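Local coordinates for protein AbyA5 (Verrucosispora maris, PDB 4YWF) that acts as an esterase-like lyase that catalyses acetate elimination in spirotetronate biosynthesis, using an alpha/beta-hydrolase type of fold, at residues A[77-83]-A[102-107]; A[126-130]-A[182-186]; A[129-133]-A[155-159]; A[142-148]-A[169-175]; A[191-195]-A[222-226]. The protein carries 4 engineered substitutions. All blocks are in the same frame, centred on the assembly; numbering follows the deposited sequence.

Contact 1 of 5, residues A[77-83]-A[102-107]; sequences LAATTFY and RCVAVF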
# COMPACT_ATOMS: atom_id res chain seq x y z
N LEU A 77 -19.67 1.92 1.18
CA LEU A 77 -18.37 2.03 0.48
C LEU A 77 -17.99 3.47 0.28
O LEU A 77 -16.81 3.83 0.37
CB LEU A 77 -18.36 1.24 -0.89
CG LEU A 77 -18.36 -0.30 -0.82
CD1 LEU A 77 -17.99 -0.95 -2.15
CD2 LEU A 77 -17.40 -0.82 0.25
N ALA A 78 -18.96 4.31 -0.08
CA ALA A 78 -18.64 5.73 -0.14
C ALA A 78 -18.30 6.25 1.25
O ALA A 78 -17.45 7.11 1.37
CB ALA A 78 -19.78 6.55 -0.74
N ALA A 79 -18.95 5.74 2.31
CA ALA A 79 -18.64 6.25 3.66
C ALA A 79 -17.25 5.87 4.08
O ALA A 79 -16.52 6.69 4.63
CB ALA A 79 -19.65 5.80 4.66
N THR A 80 -16.90 4.61 3.81
CA THR A 80 -15.54 4.07 3.93
C THR A 80 -14.47 5.01 3.31
O THR A 80 -13.51 5.44 3.95
CB THR A 80 -15.46 2.70 3.24
OG1 THR A 80 -16.29 1.73 3.94
CG2 THR A 80 -13.97 2.17 3.17
N THR A 81 -14.68 5.38 2.04
CA THR A 81 -13.75 6.30 1.40
C THR A 81 -13.69 7.63 2.15
O THR A 81 -12.60 8.18 2.35
CB THR A 81 -14.21 6.58 -0.06
OG1 THR A 81 -14.35 5.34 -0.75
CG2 THR A 81 -13.20 7.47 -0.78
N PHE A 82 -14.85 8.20 2.50
CA PHE A 82 -14.85 9.50 3.12
C PHE A 82 -14.27 9.52 4.52
O PHE A 82 -13.52 10.40 4.76
CB PHE A 82 -16.20 10.22 3.09
CG PHE A 82 -16.67 10.60 1.73
CD1 PHE A 82 -15.79 10.69 0.65
CD2 PHE A 82 -18.01 10.85 1.51
CE1 PHE A 82 -16.26 11.02 -0.62
CE2 PHE A 82 -18.45 11.23 0.27
CZ PHE A 82 -17.61 11.27 -0.81
N TYR A 83 -14.55 8.53 5.38
CA TYR A 83 -13.87 8.41 6.66
C TYR A 83 -12.37 8.20 6.44
O TYR A 83 -11.57 8.72 7.18
CB TYR A 83 -14.48 7.29 7.51
CG TYR A 83 -15.91 7.48 7.94
CD1 TYR A 83 -16.40 8.74 8.33
CD2 TYR A 83 -16.79 6.39 8.03
CE1 TYR A 83 -17.73 8.91 8.76
CE2 TYR A 83 -18.12 6.56 8.45
CZ TYR A 83 -18.57 7.85 8.80
OH TYR A 83 -19.83 8.01 9.22
N ARG A 102 -14.17 4.83 12.46
CA ARG A 102 -15.47 4.77 11.75
C ARG A 102 -15.31 4.14 10.37
O ARG A 102 -16.15 3.35 9.91
CB ARG A 102 -16.13 6.16 11.70
CG ARG A 102 -16.35 6.69 13.10
CD ARG A 102 -16.74 8.15 13.12
NE ARG A 102 -18.03 8.32 12.49
CZ ARG A 102 -18.77 9.43 12.55
NH1 ARG A 102 -18.37 10.49 13.23
NH2 ARG A 102 -19.92 9.50 11.92
N CYS A 103 -14.18 4.41 9.75
CA CYS A 103 -13.83 3.74 8.50
C CYS A 103 -13.80 2.23 8.59
O CYS A 103 -14.51 1.51 7.83
CB CYS A 103 -12.48 4.30 8.00
SG CYS A 103 -12.00 3.66 6.41
N VAL A 104 -13.06 1.73 9.58
CA VAL A 104 -12.93 0.29 9.81
C VAL A 104 -14.31 -0.31 10.10
O VAL A 104 -14.70 -1.33 9.51
CB VAL A 104 -11.97 -0.04 10.98
CG1 VAL A 104 -12.05 -1.53 11.33
CG2 VAL A 104 -10.56 0.40 10.66
N ALA A 105 -15.04 0.32 11.00
CA ALA A 105 -16.39 -0.15 11.37
C ALA A 105 -17.40 -0.23 10.19
O ALA A 105 -18.13 -1.24 10.09
CB ALA A 105 -16.97 0.70 12.50
N VAL A 106 -17.49 0.81 9.35
CA VAL A 106 -18.42 0.80 8.25
C VAL A 106 -17.98 -0.22 7.21
O VAL A 106 -18.79 -0.90 6.62
CB VAL A 106 -18.70 2.17 7.56
CG1 VAL A 106 -19.35 3.09 8.55
CG2 VAL A 106 -17.48 2.82 6.96
N PHE A 107 -16.68 -0.33 6.98
CA PHE A 107 -16.22 -1.36 6.10
C PHE A 107 -16.56 -2.78 6.66
O PHE A 107 -17.01 -3.69 5.86
CB PHE A 107 -14.74 -1.24 5.76
CG PHE A 107 -14.33 -2.27 4.80
CD1 PHE A 107 -14.59 -2.10 3.45
CD2 PHE A 107 -13.89 -3.51 5.25
CE1 PHE A 107 -14.33 -3.11 2.53
CE2 PHE A 107 -13.63 -4.53 4.35
CZ PHE A 107 -13.87 -4.32 2.98
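Thr80 and Cys103, whose CA atoms lie 4.9 Å apart, mark where helix 77-83 passes helix 102-107, with axes that approach to 8.3 Å and N-to-C directions 165° apart, so the pair is nearly antiparallel. Of all the side chains here, Tyr83 gives up the most surface to the other helix. Arg102 CB sits over the middle of its ring, 3.8 Å from the centroid and only 14° from the normal, which meets the geometry of a CH-pi contact. The arginine runs on and then bends at chi3 (65°), bringing its guanidinium back beside the phenol. There Arg102 NH2 reaches Tyr83 OH at 3.1 Å, but the bond is weak. Each polar group has a stronger partner: the hydroxyl bonds to Glu71, and Arg102 forms a salt bridge with Glu98. Val106 approaches the same ring from another direction, its CG1 lying in the ring plane at the edge, 3.7 Å from Tyr83 CE2. At the base of the ring, Tyr83 CB rests on Cys103 CB at 3.6 Å. One turn earlier, Thr80 and Val106 run alongside in opposite directions, with Thr80 OG1 3.4 Å from Val106 CG2. That hydroxyl is held by its own helix through Leu76 O. Phe107 turns an edge to Thr80 and also meets Trp132 edge-to-face. Two consecutive antiparallel helices packed along one another form a helical hairpin, here placed before the first strand of the sheet.

Contact 2 of 5, residues A[126-130]-A[182-186]; sequences GGVVR and ENELR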
# COMPACT_ATOMS: atom_id res chain seq x y z
N GLY A 126 5.99 -6.98 18.00
CA GLY A 126 6.03 -5.51 17.98
C GLY A 126 4.69 -4.80 18.00
O GLY A 126 4.64 -3.56 17.93
N GLY A 127 3.59 -5.55 18.00
CA GLY A 127 2.23 -4.95 17.96
C GLY A 127 1.24 -5.76 17.09
O GLY A 127 1.57 -6.80 16.50
N VAL A 128 0.00 -5.31 17.03
CA VAL A 128 -1.00 -6.05 16.31
C VAL A 128 -1.04 -5.62 14.84
O VAL A 128 -0.90 -4.47 14.56
CB VAL A 128 -2.37 -5.86 16.97
CG1 VAL A 128 -3.51 -6.31 16.03
CG2 VAL A 128 -2.39 -6.65 18.28
N VAL A 129 -1.23 -6.56 13.91
CA VAL A 129 -1.44 -6.23 12.46
C VAL A 129 -2.76 -6.83 12.04
O VAL A 129 -2.93 -8.04 12.21
CB VAL A 129 -0.31 -6.87 11.59
CG1 VAL A 129 -0.51 -6.58 10.11
CG2 VAL A 129 1.04 -6.37 12.02
N ARG A 130 -3.70 -6.04 11.51
CA ARG A 130 -4.94 -6.56 10.92
C ARG A 130 -4.90 -6.59 9.39
O ARG A 130 -4.20 -5.79 8.75
CB ARG A 130 -6.18 -5.75 11.39
CG ARG A 130 -6.56 -6.05 12.82
CD ARG A 130 -7.44 -5.00 13.45
NE ARG A 130 -8.28 -5.59 14.50
CZ ARG A 130 -9.62 -5.56 14.54
NH1 ARG A 130 -10.32 -4.90 13.63
NH2 ARG A 130 -10.26 -6.18 15.53
N GLU A 182 -4.48 0.38 11.15
CA GLU A 182 -4.51 -0.39 12.33
C GLU A 182 -3.20 -1.16 12.55
O GLU A 182 -3.10 -1.92 13.53
CB GLU A 182 -5.67 -1.40 12.30
CG GLU A 182 -7.04 -0.84 12.01
CD GLU A 182 -8.07 -1.94 12.12
OE1 GLU A 182 -8.25 -2.74 11.13
OE2 GLU A 182 -8.69 -2.03 13.22
N ASN A 183 -2.23 -1.02 11.64
CA ASN A 183 -1.02 -1.78 11.77
C ASN A 183 -0.17 -1.07 12.82
O ASN A 183 0.25 0.06 12.62
CB ASN A 183 -0.31 -1.89 10.42
CG ASN A 183 1.04 -2.61 10.49
OD1 ASN A 183 1.72 -2.65 11.52
ND2 ASN A 183 1.45 -3.16 9.38
N GLU A 184 0.03 -1.74 13.96
CA GLU A 184 0.65 -1.13 15.12
C GLU A 184 2.18 -1.05 15.12
O GLU A 184 2.77 -0.41 16.01
CB GLU A 184 0.13 -1.85 16.42
CG GLU A 184 -1.27 -1.29 16.78
CD GLU A 184 -1.97 -2.01 17.95
OE1 GLU A 184 -1.32 -2.81 18.63
OE2 GLU A 184 -3.18 -1.79 18.14
N LEU A 185 2.82 -1.71 14.18
CA LEU A 185 4.26 -1.84 14.19
C LEU A 185 4.99 -0.53 13.88
O LEU A 185 4.46 0.40 13.26
CB LEU A 185 4.69 -2.88 13.17
CG LEU A 185 4.15 -4.31 13.29
CD1 LEU A 185 4.27 -4.98 11.93
CD2 LEU A 185 4.86 -5.12 14.37
N ARG A 186 6.28 -0.51 14.24
CA ARG A 186 7.15 0.57 13.82
C ARG A 186 7.71 0.16 12.42
O ARG A 186 7.98 -0.98 12.19
CB ARG A 186 8.25 0.80 14.86
CG ARG A 186 9.11 2.03 14.59
CD ARG A 186 10.30 2.10 15.54
NE ARG A 186 11.05 0.84 15.53
CZ ARG A 186 12.01 0.50 16.39
NH1 ARG A 186 12.39 1.33 17.36
NH2 ARG A 186 12.62 -0.68 16.25
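Glu184 has CG anti to its own carbonyl carbon (chi1 -80°) and an extended chain beyond it, which lays the carboxylate alongside Val128 with both side chains pointing the same way. OE1 then accepts the backbone N-H of Val128 at 3.2 Å (Val128 N to Glu184 OE1), met from 52° above the carboxylate plane. In the reverse direction Glu184 N donates to Val128 O at 2.9 Å, the bond nearly straight, 166° at the hydrogen. Main-chain N and side-chain oxygen of one glutamate thus engage both polar backbone atoms of one valine. Asn183 OD1 takes the N-H of Leu185 (OD1 to N 3.0 Å) in the amide plane, an Asx turn that fixes the loop where Leu185 CD1 packs on Val129 CG2 at 3.5 Å. The other branch, Leu185 CD2, lies 3.6 Å from Gly126 C. At the far end Arg130 lays its aliphatic chain against Glu182, with CD 3.2 Å from OE2. The salt bridge itself, Arg130 NH1 to Glu182 OE2 at 3.3 Å, is weak by its geometry; the stronger partners of the two charges are Glu121 for Arg130 and Lys155 for Glu182. The irregular loop 182-186 runs roughly antiparallel to the start of strand 127-134 and pairs with it by one backbone bond, the Glu184 carboxylate taking the place a partner-strand carbonyl would have.

Contact 3 of 5, residues A[129-133]-A[155-159]; sequences VRAWA and KEQWA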
# COMPACT_ATOMS: atom_id res chain seq x y z
N VAL A 129 -1.23 -6.56 13.91
CA VAL A 129 -1.44 -6.23 12.46
C VAL A 129 -2.76 -6.83 12.04
O VAL A 129 -2.93 -8.04 12.21
CB VAL A 129 -0.31 -6.87 11.59
CG1 VAL A 129 -0.51 -6.58 10.11
CG2 VAL A 129 1.04 -6.37 12.02
N ARG A 130 -3.70 -6.04 11.51
CA ARG A 130 -4.94 -6.56 10.92
C ARG A 130 -4.90 -6.59 9.39
O ARG A 130 -4.20 -5.79 8.75
CB ARG A 130 -6.18 -5.75 11.39
CG ARG A 130 -6.56 -6.05 12.82
CD ARG A 130 -7.44 -5.00 13.45
NE ARG A 130 -8.28 -5.59 14.50
CZ ARG A 130 -9.62 -5.56 14.54
NH1 ARG A 130 -10.32 -4.90 13.63
NH2 ARG A 130 -10.26 -6.18 15.53
N ALA A 131 -5.69 -7.50 8.81
CA ALA A 131 -5.73 -7.71 7.36
C ALA A 131 -7.12 -8.15 6.98
O ALA A 131 -7.89 -8.65 7.84
CB ALA A 131 -4.66 -8.74 6.98
N TRP A 132 -7.48 -7.96 5.73
CA TRP A 132 -8.73 -8.48 5.19
C TRP A 132 -8.36 -9.48 4.13
O TRP A 132 -7.40 -9.26 3.40
CB TRP A 132 -9.56 -7.37 4.55
CG TRP A 132 -10.08 -6.40 5.51
CD1 TRP A 132 -9.67 -5.10 5.69
CD2 TRP A 132 -11.14 -6.63 6.46
NE1 TRP A 132 -10.42 -4.50 6.70
CE2 TRP A 132 -11.32 -5.42 7.18
CE3 TRP A 132 -11.97 -7.72 6.73
CZ2 TRP A 132 -12.26 -5.31 8.19
CZ3 TRP A 132 -12.96 -7.57 7.72
CH2 TRP A 132 -13.09 -6.38 8.42
N ALA A 133 -9.11 -10.58 4.03
CA ALA A 133 -8.78 -11.63 3.08
C ALA A 133 -10.01 -12.24 2.43
O ALA A 133 -11.10 -12.16 2.97
CB ALA A 133 -7.99 -12.72 3.76
N LYS A 155 -5.85 -0.19 4.38
CA LYS A 155 -6.14 -1.45 3.68
C LYS A 155 -7.60 -1.47 3.18
O LYS A 155 -7.97 -2.18 2.22
CB LYS A 155 -5.87 -2.63 4.64
CG LYS A 155 -6.63 -2.58 5.98
CD LYS A 155 -6.21 -3.66 6.99
CE LYS A 155 -7.09 -3.63 8.25
NZ LYS A 155 -7.21 -2.29 8.90
N GLU A 156 -8.42 -0.63 3.80
CA GLU A 156 -9.78 -0.47 3.40
C GLU A 156 -9.88 0.22 2.04
O GLU A 156 -10.92 0.15 1.40
CB GLU A 156 -10.58 0.30 4.48
CG GLU A 156 -10.88 -0.57 5.73
CD GLU A 156 -9.72 -0.62 6.71
OE1 GLU A 156 -8.77 0.25 6.62
OE2 GLU A 156 -9.72 -1.52 7.55
N GLN A 157 -8.79 0.80 1.55
CA GLN A 157 -8.81 1.40 0.22
C GLN A 157 -8.94 0.30 -0.84
O GLN A 157 -9.58 0.48 -1.88
CB GLN A 157 -7.48 2.15 -0.02
CG GLN A 157 -7.59 3.40 -0.88
CD GLN A 157 -6.25 3.83 -1.47
OE1 GLN A 157 -5.24 3.94 -0.76
NE2 GLN A 157 -6.23 4.08 -2.77
N TRP A 158 -8.28 -0.83 -0.57
CA TRP A 158 -8.22 -1.97 -1.49
C TRP A 158 -9.15 -3.12 -1.17
O TRP A 158 -9.45 -3.88 -2.06
CB TRP A 158 -6.80 -2.56 -1.50
CG TRP A 158 -5.72 -1.56 -1.50
CD1 TRP A 158 -4.84 -1.31 -0.49
CD2 TRP A 158 -5.44 -0.61 -2.52
NE1 TRP A 158 -4.00 -0.29 -0.84
CE2 TRP A 158 -4.36 0.17 -2.08
CE3 TRP A 158 -6.00 -0.35 -3.77
CZ2 TRP A 158 -3.80 1.18 -2.86
CZ3 TRP A 158 -5.42 0.64 -4.56
CH2 TRP A 158 -4.35 1.40 -4.09
N ALA A 159 -9.59 -3.27 0.08
CA ALA A 159 -10.36 -4.43 0.49
C ALA A 159 -11.65 -4.66 -0.28
O ALA A 159 -12.06 -5.79 -0.42
CB ALA A 159 -10.65 -4.38 2.00
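Trp132 turns its indole onto the 155-159 turn by placing CG anti to the carbonyl carbon (chi1 -68°). The ring N-H then points at Glu156: NE1 to OE2 measures 3.2 Å and the bond is close to straight at 169°. The oxygen lies in the indole plane, at its edge, yet the donor comes from above the carboxylate plane, the two planes being almost perpendicular. Glu156 reaches this position through a bend at chi2, which folds its carboxylate back toward the strand. The same OE2 takes a second donor, Lys155 NZ at 3.0 Å, which arrives on the syn side close to the carboxylate plane, so one oxygen serves both an indole and an ammonium. Lys155 starts with CG wedged between its backbone N and carbonyl carbon (chi1 56°), runs extended, and bends only at chi4. That path carries its methylenes across the tryptophan at about a right angle, with CE 3.8 Å from Trp132 NE1. Lys155 CD also lies 3.4 Å from Arg130 O. Ala159 adds an apolar contact, its CB 3.9 Å from Trp132 CD1 and oblique to the ring. The turn is braced from within, as Lys155 O accepts from Trp158 N as well as from Ala159 N, the latter at 2.9 Å. Lys155 NZ has further salt bridges to Glu182 and Glu176. A buried ammonium ringed by three carboxylates would be expected to stay positively charged, and the indole N-H should further offset the negative charge on Glu156.

Contact 4 of 5, residues A[142-148]-A[169-175]; sequences RPVLLMT and GFAAVVT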
# COMPACT_ATOMS: atom_id res chain seq x y z
N ARG A 142 -4.99 -22.42 -3.16
CA ARG A 142 -4.82 -21.28 -4.12
C ARG A 142 -3.58 -20.40 -3.88
O ARG A 142 -3.26 -20.08 -2.78
CB ARG A 142 -6.03 -20.35 -4.06
CG ARG A 142 -7.31 -20.97 -4.45
CD ARG A 142 -8.45 -20.59 -3.51
NE ARG A 142 -9.03 -19.30 -3.83
CZ ARG A 142 -9.81 -19.06 -4.87
NH1 ARG A 142 -10.14 -20.05 -5.69
NH2 ARG A 142 -10.30 -17.83 -5.06
N PRO A 143 -2.93 -19.96 -4.97
CA PRO A 143 -1.84 -18.98 -4.82
C PRO A 143 -2.23 -17.75 -4.06
O PRO A 143 -3.37 -17.32 -4.15
CB PRO A 143 -1.52 -18.58 -6.25
CG PRO A 143 -2.71 -18.98 -7.06
CD PRO A 143 -3.30 -20.19 -6.38
N VAL A 144 -1.28 -17.17 -3.35
CA VAL A 144 -1.53 -15.99 -2.52
C VAL A 144 -1.30 -14.67 -3.31
O VAL A 144 -0.28 -14.52 -3.99
CB VAL A 144 -0.64 -15.98 -1.25
CG1 VAL A 144 -0.91 -14.76 -0.43
CG2 VAL A 144 -0.95 -17.15 -0.34
N LEU A 145 -2.24 -13.74 -3.25
CA LEU A 145 -1.95 -12.37 -3.66
C LEU A 145 -1.89 -11.47 -2.44
O LEU A 145 -2.90 -11.24 -1.75
CB LEU A 145 -2.91 -11.85 -4.70
CG LEU A 145 -2.69 -10.42 -5.20
CD1 LEU A 145 -1.40 -10.16 -5.94
CD2 LEU A 145 -3.83 -10.17 -6.15
N LEU A 146 -0.66 -11.04 -2.11
CA LEU A 146 -0.51 -10.13 -1.02
C LEU A 146 -0.60 -8.66 -1.52
O LEU A 146 0.13 -8.26 -2.40
CB LEU A 146 0.81 -10.38 -0.30
CG LEU A 146 1.03 -11.67 0.47
CD1 LEU A 146 2.34 -11.61 1.16
CD2 LEU A 146 -0.03 -11.99 1.52
N MSE A 147 -1.45 -7.84 -0.92
CA MSE A 147 -1.61 -6.46 -1.37
C MSE A 147 -1.39 -5.49 -0.30
O MSE A 147 -2.05 -5.57 0.76
CB MSE A 147 -3.00 -6.27 -1.92
CG MSE A 147 -3.09 -4.90 -2.61
SE MSE A 147 -4.48 -4.91 -4.01
CE MSE A 147 -4.23 -3.11 -4.81
N THR A 148 -0.54 -4.50 -0.59
CA THR A 148 -0.27 -3.38 0.29
C THR A 148 -0.03 -2.08 -0.48
O THR A 148 0.43 -2.07 -1.59
CB THR A 148 1.01 -3.61 1.14
OG1 THR A 148 2.15 -3.83 0.28
CG2 THR A 148 0.86 -4.79 2.06
N GLY A 169 -8.89 -16.56 -8.88
CA GLY A 169 -8.21 -17.77 -8.35
C GLY A 169 -7.21 -17.61 -7.18
O GLY A 169 -6.56 -18.56 -6.74
N PHE A 170 -7.12 -16.42 -6.64
CA PHE A 170 -6.14 -16.17 -5.57
C PHE A 170 -6.78 -16.31 -4.19
O PHE A 170 -7.97 -16.00 -4.01
CB PHE A 170 -5.66 -14.75 -5.63
CG PHE A 170 -4.85 -14.43 -6.85
CD1 PHE A 170 -3.57 -14.89 -6.96
CD2 PHE A 170 -5.37 -13.67 -7.86
CE1 PHE A 170 -2.78 -14.61 -8.08
CE2 PHE A 170 -4.61 -13.34 -8.99
CZ PHE A 170 -3.31 -13.83 -9.10
N ALA A 171 -5.94 -16.68 -3.24
CA ALA A 171 -6.11 -16.27 -1.87
C ALA A 171 -5.52 -14.86 -1.69
O ALA A 171 -4.32 -14.67 -1.68
CB ALA A 171 -5.45 -17.28 -0.97
N ALA A 172 -6.39 -13.86 -1.56
CA ALA A 172 -6.05 -12.44 -1.60
C ALA A 172 -6.07 -11.90 -0.17
O ALA A 172 -7.00 -12.15 0.58
CB ALA A 172 -7.00 -11.65 -2.52
N VAL A 173 -4.99 -11.23 0.22
CA VAL A 173 -4.85 -10.69 1.56
C VAL A 173 -4.38 -9.25 1.47
O VAL A 173 -3.26 -8.96 0.95
CB VAL A 173 -3.81 -11.43 2.35
CG1 VAL A 173 -3.67 -10.79 3.71
CG2 VAL A 173 -4.17 -12.91 2.46
N VAL A 174 -5.17 -8.34 1.99
CA VAL A 174 -4.90 -6.91 1.83
C VAL A 174 -4.58 -6.40 3.25
O VAL A 174 -5.34 -6.61 4.23
CB VAL A 174 -6.12 -6.15 1.26
CG1 VAL A 174 -5.89 -4.65 1.38
CG2 VAL A 174 -6.37 -6.54 -0.21
N THR A 175 -3.44 -5.81 3.38
CA THR A 175 -3.09 -5.17 4.64
C THR A 175 -2.51 -3.77 4.36
O THR A 175 -2.75 -3.19 3.27
CB THR A 175 -2.16 -6.11 5.43
OG1 THR A 175 -1.92 -5.61 6.76
CG2 THR A 175 -0.89 -6.32 4.65
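Leu145 lays its CB over one face of the Phe170 ring, 4.2 Å from the centroid and 25° from the normal, while Pro143 crosses that ring at roughly a right angle. The proline carbonyl lies at the ring edge, in its plane. Arg142, bent at chi2 and chi3, folds its guanidinium flat over the peptide carbon of Gly169; its NH2 bond to Phe170 O, at 3.1 Å, is weak. Further along, Leu146 CD2 runs beside Val173, 3.9 Å from its CB, and Met147, a selenomethionine, sets its CB 3.8 Å from Val174 CG2. Thr148 and Thr175 also lie side by side, with CG2 atoms tight at 3.5 Å; their hydroxyls pair instead with Ser219 and with Arg130 O. Five backbone bonds, from Ala171 N to Pro143 O at 2.8 Å through Thr175 N to Met147 O, establish the parallel register. These are the two strands of a beta-alpha-beta unit whose helix 162-167 covers the face bearing Leu145, Ala172 and Val174. Helix 194-201 packs on the face of Val144 and Leu146, strand 207-215 flanks 143-148, and strand 127-134 flanks 171-174.

Contact 5 of 5, residues A[191-195]-A[222-226]; sequences SAALF and LALRA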
# COMPACT_ATOMS: atom_id res chain seq x y z
N SER A 191 11.14 -4.35 8.88
CA SER A 191 9.75 -4.32 8.38
C SER A 191 9.50 -5.23 7.19
O SER A 191 8.39 -5.64 7.02
CB SER A 191 9.37 -2.89 8.00
OG SER A 191 9.15 -2.09 9.16
N ALA A 192 10.53 -5.53 6.38
CA ALA A 192 10.41 -6.45 5.24
C ALA A 192 9.94 -7.89 5.60
O ALA A 192 9.52 -8.64 4.73
CB ALA A 192 11.71 -6.53 4.50
N ALA A 193 10.03 -8.27 6.88
CA ALA A 193 9.54 -9.55 7.35
C ALA A 193 8.00 -9.70 7.26
O ALA A 193 7.46 -10.81 7.37
CB ALA A 193 10.02 -9.80 8.79
N LEU A 194 7.30 -8.60 7.04
CA LEU A 194 5.86 -8.57 7.17
C LEU A 194 5.19 -9.53 6.20
O LEU A 194 4.22 -10.19 6.56
CB LEU A 194 5.34 -7.14 6.98
CG LEU A 194 3.82 -7.00 6.80
CD1 LEU A 194 3.14 -7.36 8.11
CD2 LEU A 194 3.52 -5.59 6.34
N PHE A 195 5.72 -9.65 4.99
CA PHE A 195 5.08 -10.47 4.02
C PHE A 195 5.11 -11.90 4.53
O PHE A 195 4.11 -12.59 4.45
CB PHE A 195 5.71 -10.38 2.61
CG PHE A 195 5.89 -8.98 2.10
CD1 PHE A 195 4.86 -8.32 1.46
CD2 PHE A 195 7.11 -8.31 2.24
CE1 PHE A 195 5.02 -7.01 1.03
CE2 PHE A 195 7.28 -7.01 1.79
CZ PHE A 195 6.25 -6.38 1.18
N LEU A 222 9.90 -2.69 0.38
CA LEU A 222 9.96 -3.75 1.36
C LEU A 222 9.94 -5.11 0.72
O LEU A 222 10.67 -6.06 1.17
CB LEU A 222 8.81 -3.66 2.33
CG LEU A 222 8.79 -2.44 3.29
CD1 LEU A 222 7.54 -2.58 4.17
CD2 LEU A 222 10.10 -2.38 4.12
N ALA A 223 9.10 -5.23 -0.32
CA ALA A 223 9.05 -6.48 -1.05
C ALA A 223 10.41 -6.77 -1.69
O ALA A 223 10.90 -7.93 -1.65
CB ALA A 223 7.96 -6.42 -2.12
N LEU A 224 10.99 -5.78 -2.34
CA LEU A 224 12.26 -6.01 -3.01
C LEU A 224 13.41 -6.34 -2.04
O LEU A 224 14.33 -7.12 -2.40
CB LEU A 224 12.68 -4.80 -3.85
CG LEU A 224 11.91 -4.48 -5.12
CD1 LEU A 224 12.13 -3.01 -5.47
CD2 LEU A 224 12.30 -5.43 -6.26
N ARG A 225 13.34 -5.78 -0.85
CA ARG A 225 14.29 -6.05 0.22
C ARG A 225 14.05 -7.45 0.75
O ARG A 225 15.01 -8.17 1.03
CB ARG A 225 14.12 -4.98 1.34
CG ARG A 225 14.64 -5.39 2.71
CD ARG A 225 16.15 -5.24 2.73
NE ARG A 225 16.56 -3.84 2.50
CZ ARG A 225 17.71 -3.45 1.92
NH1 ARG A 225 18.60 -4.34 1.46
NH2 ARG A 225 17.96 -2.15 1.78
N ALA A 226 12.79 -7.90 0.81
CA ALA A 226 12.48 -9.24 1.34
C ALA A 226 12.86 -10.34 0.37
O ALA A 226 13.31 -11.41 0.81
CB ALA A 226 11.01 -9.42 1.66
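Phe195 drives an edge of its ring into the helix backbone: the carbonyl carbon, Leu222 C, lies near the ring plane, 3.4 Å from Phe195 CE2. Ala223 N, 3.3 Å from the same Phe195 CE2, and the methyl of Ala226 approach obliquely. The ring reaches this spot because CG stands anti to the Phe195 carbonyl carbon (chi1 -51°). Phe195 CZ also meets Ala223 CB at 3.7 Å. Three residues before Phe195 in the chain, Ala192 presses its CB on Leu222 O at 3.5 Å. The same Ala192 CB touches Arg225 CG at 3.6 Å; from there the arginine chain bends at chi2 and chi3 and carries its guanidinium away to a salt bridge with Asp288. In return Ala226 CB sits 3.5 Å from Ala192 O, and Leu222 CD2 lies 4.0 Å from Ser191 CB. Helix 218-226 follows strand 207-215, the place where alpha/beta-hydrolases carry the nucleophile elbow, and on another side its alanines meet strand 233-239. With no polar bond between the two segments, cohesion rests on van der Waals contact and burial, and the small side chains of Ala223 and Ala226 probably allow the ring edge to approach the Leu222-Ala223 peptide so closely.

Overall arrangement
Contacts 2 and 3 both use strand 127-134, sharing Val129 and Arg130, and are joined by the Glu182-Lys155 salt bridge. Contact 4 adjoins that strand through strand 171-174, Trp132 O lying 2.8 Å from Val174 N. Contact 1 abuts segment 155-159 through Phe107 CZ, 3.4 Å from Ala159 CB, and Phe107 also meets Trp132 of strand 127-134. Contact 5 reaches contact 4 where Leu146 CD1 lies 3.9 Å from Phe195 O. Contacts 1 and 5 fall on opposite sides of the chain's centre, about 28 Å between centres. By family analogy the nucleophile elbow would lie between strand 207-215 and helix 218-226, bordered by contact 4 through Thr148 and Ser219 and followed by the helix of contact 5.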